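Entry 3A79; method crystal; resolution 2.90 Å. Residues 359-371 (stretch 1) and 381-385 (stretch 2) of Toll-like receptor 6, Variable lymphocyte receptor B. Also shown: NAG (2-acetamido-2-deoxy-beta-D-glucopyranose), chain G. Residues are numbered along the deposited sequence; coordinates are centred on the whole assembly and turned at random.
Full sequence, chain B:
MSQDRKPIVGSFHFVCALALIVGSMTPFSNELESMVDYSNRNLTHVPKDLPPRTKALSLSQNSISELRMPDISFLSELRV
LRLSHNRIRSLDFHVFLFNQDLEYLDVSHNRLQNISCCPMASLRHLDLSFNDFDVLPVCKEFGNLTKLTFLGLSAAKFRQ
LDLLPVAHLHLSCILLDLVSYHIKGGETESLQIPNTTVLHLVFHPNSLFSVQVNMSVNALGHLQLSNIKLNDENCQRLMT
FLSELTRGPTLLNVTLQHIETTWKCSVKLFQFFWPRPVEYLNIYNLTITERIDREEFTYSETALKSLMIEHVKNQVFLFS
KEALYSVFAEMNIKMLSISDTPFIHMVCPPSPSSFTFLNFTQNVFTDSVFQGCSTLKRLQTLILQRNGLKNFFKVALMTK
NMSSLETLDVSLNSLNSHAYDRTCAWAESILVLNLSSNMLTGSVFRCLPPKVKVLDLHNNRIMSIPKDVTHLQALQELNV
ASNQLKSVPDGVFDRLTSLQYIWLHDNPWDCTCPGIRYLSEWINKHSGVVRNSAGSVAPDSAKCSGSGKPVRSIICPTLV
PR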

# COMPACT_ATOMS: atom_id res chain seq x y z
N ASN B 359 4.02 16.82 8.40
CA ASN B 359 2.95 15.88 8.67
C ASN B 359 2.21 15.60 7.38
O ASN B 359 1.35 16.36 6.97
CB ASN B 359 2.00 16.46 9.74
CG ASN B 359 0.78 15.57 10.02
OD1 ASN B 359 0.55 14.57 9.35
ND2 ASN B 359 -0.01 15.96 11.04
N PHE B 360 2.59 14.51 6.72
CA PHE B 360 1.94 14.09 5.48
C PHE B 360 1.13 12.82 5.71
O PHE B 360 1.45 11.76 5.18
CB PHE B 360 2.97 13.86 4.38
CG PHE B 360 3.81 15.06 4.09
CD1 PHE B 360 5.12 15.15 4.54
CD2 PHE B 360 3.29 16.13 3.38
CE1 PHE B 360 5.89 16.26 4.27
CE2 PHE B 360 4.05 17.25 3.10
CZ PHE B 360 5.36 17.31 3.55
N THR B 361 0.07 12.95 6.51
CA THR B 361 -0.77 11.81 6.87
C THR B 361 -1.72 11.40 5.75
O THR B 361 -2.29 12.25 5.06
CB THR B 361 -1.62 12.09 8.14
OG1 THR B 361 -0.86 11.78 9.32
CG2 THR B 361 -2.86 11.24 8.14
N GLN B 362 -1.88 10.10 5.59
CA GLN B 362 -2.89 9.55 4.70
C GLN B 362 -2.81 10.08 3.27
O GLN B 362 -3.76 10.66 2.74
CB GLN B 362 -4.28 9.79 5.27
CG GLN B 362 -5.38 9.01 4.56
CD GLN B 362 -6.72 9.15 5.24
OE1 GLN B 362 -6.80 9.10 6.47
NE2 GLN B 362 -7.77 9.33 4.46
N ASN B 363 -1.67 9.88 2.63
CA ASN B 363 -1.56 10.15 1.21
C ASN B 363 -1.20 8.85 0.54
O ASN B 363 -1.63 7.79 0.96
CB ASN B 363 -0.49 11.21 0.95
CG ASN B 363 -0.77 12.49 1.68
OD1 ASN B 363 0.08 12.98 2.43
ND2 ASN B 363 -1.96 13.05 1.48
N VAL B 364 -0.39 8.94 -0.51
CA VAL B 364 0.11 7.75 -1.18
C VAL B 364 1.62 7.89 -1.39
O VAL B 364 2.14 7.59 -2.47
CB VAL B 364 -0.64 7.50 -2.51
CG1 VAL B 364 -0.49 6.03 -2.94
CG2 VAL B 364 -2.12 7.87 -2.36
N PHE B 365 2.32 8.35 -0.35
CA PHE B 365 3.79 8.51 -0.38
C PHE B 365 4.54 7.18 -0.42
O PHE B 365 4.03 6.15 -0.01
CB PHE B 365 4.27 9.30 0.85
CG PHE B 365 4.06 10.78 0.75
CD1 PHE B 365 3.13 11.31 -0.14
CD2 PHE B 365 4.78 11.65 1.57
CE1 PHE B 365 2.93 12.68 -0.22
CE2 PHE B 365 4.58 13.02 1.50
CZ PHE B 365 3.67 13.53 0.61
N THR B 366 5.78 7.22 -0.89
CA THR B 366 6.59 6.02 -0.95
C THR B 366 7.89 6.18 -0.17
O THR B 366 8.18 7.26 0.34
CB THR B 366 6.88 5.61 -2.41
OG1 THR B 366 7.69 6.62 -3.05
CG2 THR B 366 5.57 5.42 -3.16
N ASP B 367 8.65 5.10 -0.08
CA ASP B 367 9.91 5.09 0.65
C ASP B 367 10.99 5.92 -0.04
O ASP B 367 12.06 6.15 0.52
CB ASP B 367 10.40 3.66 0.88
CG ASP B 367 10.34 2.81 -0.38
OD1 ASP B 367 9.73 1.72 -0.34
OD2 ASP B 367 10.88 3.26 -1.42
N SER B 368 10.70 6.37 -1.27
CA SER B 368 11.64 7.24 -1.97
C SER B 368 11.49 8.70 -1.53
O SER B 368 12.32 9.54 -1.87
CB SER B 368 11.49 7.10 -3.49
OG SER B 368 10.19 7.45 -3.91
N VAL B 369 10.45 8.99 -0.77
CA VAL B 369 10.27 10.33 -0.24
C VAL B 369 11.54 10.75 0.50
O VAL B 369 12.07 10.00 1.33
CB VAL B 369 9.04 10.44 0.68
CG1 VAL B 369 9.36 9.97 2.08
CG2 VAL B 369 8.52 11.88 0.70
N PHE B 370 12.01 11.96 0.17
CA PHE B 370 13.20 12.55 0.79
C PHE B 370 14.46 11.66 0.75
O PHE B 370 15.31 11.73 1.65
CB PHE B 370 12.91 12.98 2.23
CG PHE B 370 11.75 13.92 2.36
CD1 PHE B 370 10.93 13.86 3.47
CD2 PHE B 370 11.48 14.85 1.38
CE1 PHE B 370 9.85 14.73 3.60
CE2 PHE B 370 10.41 15.73 1.50
CZ PHE B 370 9.59 15.66 2.62
N GLN B 371 14.61 10.83 -0.28
CA GLN B 371 15.81 10.01 -0.38
C GLN B 371 17.03 10.90 -0.49
O GLN B 371 17.09 11.78 -1.35
CB GLN B 371 15.75 9.02 -1.54
CG GLN B 371 15.22 7.64 -1.14
CD GLN B 371 15.70 7.20 0.25
OE1 GLN B 371 16.89 6.94 0.46
NE2 GLN B 371 14.77 7.12 1.20
N THR B 381 10.31 16.86 13.62
CA THR B 381 9.26 15.87 13.66
C THR B 381 8.72 15.66 12.27
O THR B 381 8.24 16.59 11.63
CB THR B 381 8.13 16.32 14.60
OG1 THR B 381 8.67 16.60 15.90
CG2 THR B 381 7.06 15.23 14.70
N LEU B 382 8.80 14.44 11.79
CA LEU B 382 8.27 14.10 10.48
C LEU B 382 7.22 13.00 10.66
O LEU B 382 7.43 12.04 11.40
CB LEU B 382 9.39 13.65 9.55
CG LEU B 382 8.97 12.96 8.25
CD1 LEU B 382 8.53 13.98 7.22
CD2 LEU B 382 10.13 12.14 7.73
N ILE B 383 6.09 13.15 9.98
CA ILE B 383 4.97 12.22 10.12
C ILE B 383 4.52 11.71 8.76
O ILE B 383 4.06 12.47 7.91
CB ILE B 383 3.79 12.88 10.85
CG1 ILE B 383 4.26 13.48 12.18
CG2 ILE B 383 2.69 11.87 11.09
CD1 ILE B 383 3.15 13.97 13.04
N LEU B 384 4.64 10.40 8.56
CA LEU B 384 4.30 9.77 7.29
C LEU B 384 3.22 8.68 7.48
O LEU B 384 3.05 7.79 6.63
CB LEU B 384 5.57 9.24 6.63
CG LEU B 384 6.48 10.40 6.19
CD1 LEU B 384 7.92 10.00 6.08
CD2 LEU B 384 6.01 10.99 4.86
N GLN B 385 2.50 8.76 8.59
CA GLN B 385 1.45 7.80 8.91
C GLN B 385 0.37 7.65 7.84
O GLN B 385 -0.18 8.63 7.34
CB GLN B 385 0.80 8.17 10.24
CG GLN B 385 -0.62 7.70 10.37
CD GLN B 385 -1.11 7.76 11.80
OE1 GLN B 385 -2.25 7.38 12.10
NE2 GLN B 385 -0.24 8.23 12.69
C1 NAG G . -1.19 15.15 11.23
C2 NAG G . -1.66 15.43 12.66
C3 NAG G . -3.06 14.89 12.98
C4 NAG G . -4.07 15.09 11.84
C5 NAG G . -3.43 14.78 10.49
C6 NAG G . -4.36 15.20 9.36
C7 NAG G . 0.01 15.59 14.44
C8 NAG G . 0.84 14.83 15.44
N2 NAG G . -0.73 14.84 13.61
O3 NAG G . -3.55 15.48 14.17
O4 NAG G . -5.20 14.26 12.10
O5 NAG G . -2.21 15.48 10.32
O6 NAG G . -4.81 16.51 9.62
O7 NAG G . 0.05 16.82 14.40

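The two stretches run side by side in the same direction, in the manner of successive repeats of a leucine-rich-repeat solenoid. Residues 381-383 form a strand, and Asn 359 pairs with Ile 383 in a parallel bridge, their CA atoms 4.4 Å apart. The register continues beyond the bridge, with Phe 360 beside Leu 384 and Thr 361 beside Gln 385, although the CA atoms of these pairs lie slightly farther apart, at 5.2 and 5.0 Å. Together the two segments bury 431 Å² of surface.

Two backbone hydrogen bonds join the segments, and in both the first stretch supplies the amide and the second the carbonyl. Phe 360 N donates to Ile 383 O at 2.8 Å with an N-H...O angle of 153°, and Gln 362 N donates to Gln 385 O, also at 2.8 Å, with a straighter angle of 166°. The donors and the acceptors are each two residues apart, the spacing expected when extended chains lie alongside one another. Between the two donors, the CA of Thr 361 approaches Gln 385 O to 3.3 Å in a CA-H...O contact, so this carbonyl receives a second, weaker polar approach beside its hydrogen bond.

Apolar packing involves mainly Leu 382 and Leu 384. The CA-to-CB bond of Leu 384 points away from the first stretch, but the end of its side chain comes nearer. Its CD2 lies 3.6 Å from CD2 of Phe 365 and 4.2 Å from CB of Phe 360, while its CD1 is 4.3 Å from CG1 of Val 369. One branched side chain thus meets residues from both the extended start of the first stretch and its later, turning portion. Leu 382 meets two aromatic rings: its CD1 is 3.9 Å from CE1 of Phe 370 and 4.5 Å from CD1 of Phe 360, near the plane of each ring and at its edge. These contacts are dispersive and remove hydrocarbon surface from water.

Two turns shape the portion of the first stretch that carries Val 369 and Phe 370. A type I turn spans Thr 366 to Val 369, with Val 369 N bonded to Thr 366 O at 3.1 Å, and a type II turn follows from Ser 368 to Gln 371, with Gln 371 N bonded to Ser 368 O at 3.1 Å. A hydroxyl pair, Thr 366 OG1 and Ser 368 OG at 2.8 Å, adds a side-chain link within the first turn.

Asn 359 and Ile 383 direct their side chains to the same face of the sheet, where OD1 of Asn 359 lies 3.9 Å from CG2 of Ile 383. That oxygen accepts a hydrogen bond from Thr 361 OG1 at 3.1 Å. On the other branch of the amide, Asn 359 ND2 is covalently bonded to C1 of NAG at 1.4 Å, an N-linked glycan attachment. The sugar also reaches the second stretch, its C8 methyl lying 3.4 Å from CD1 of Ile 383.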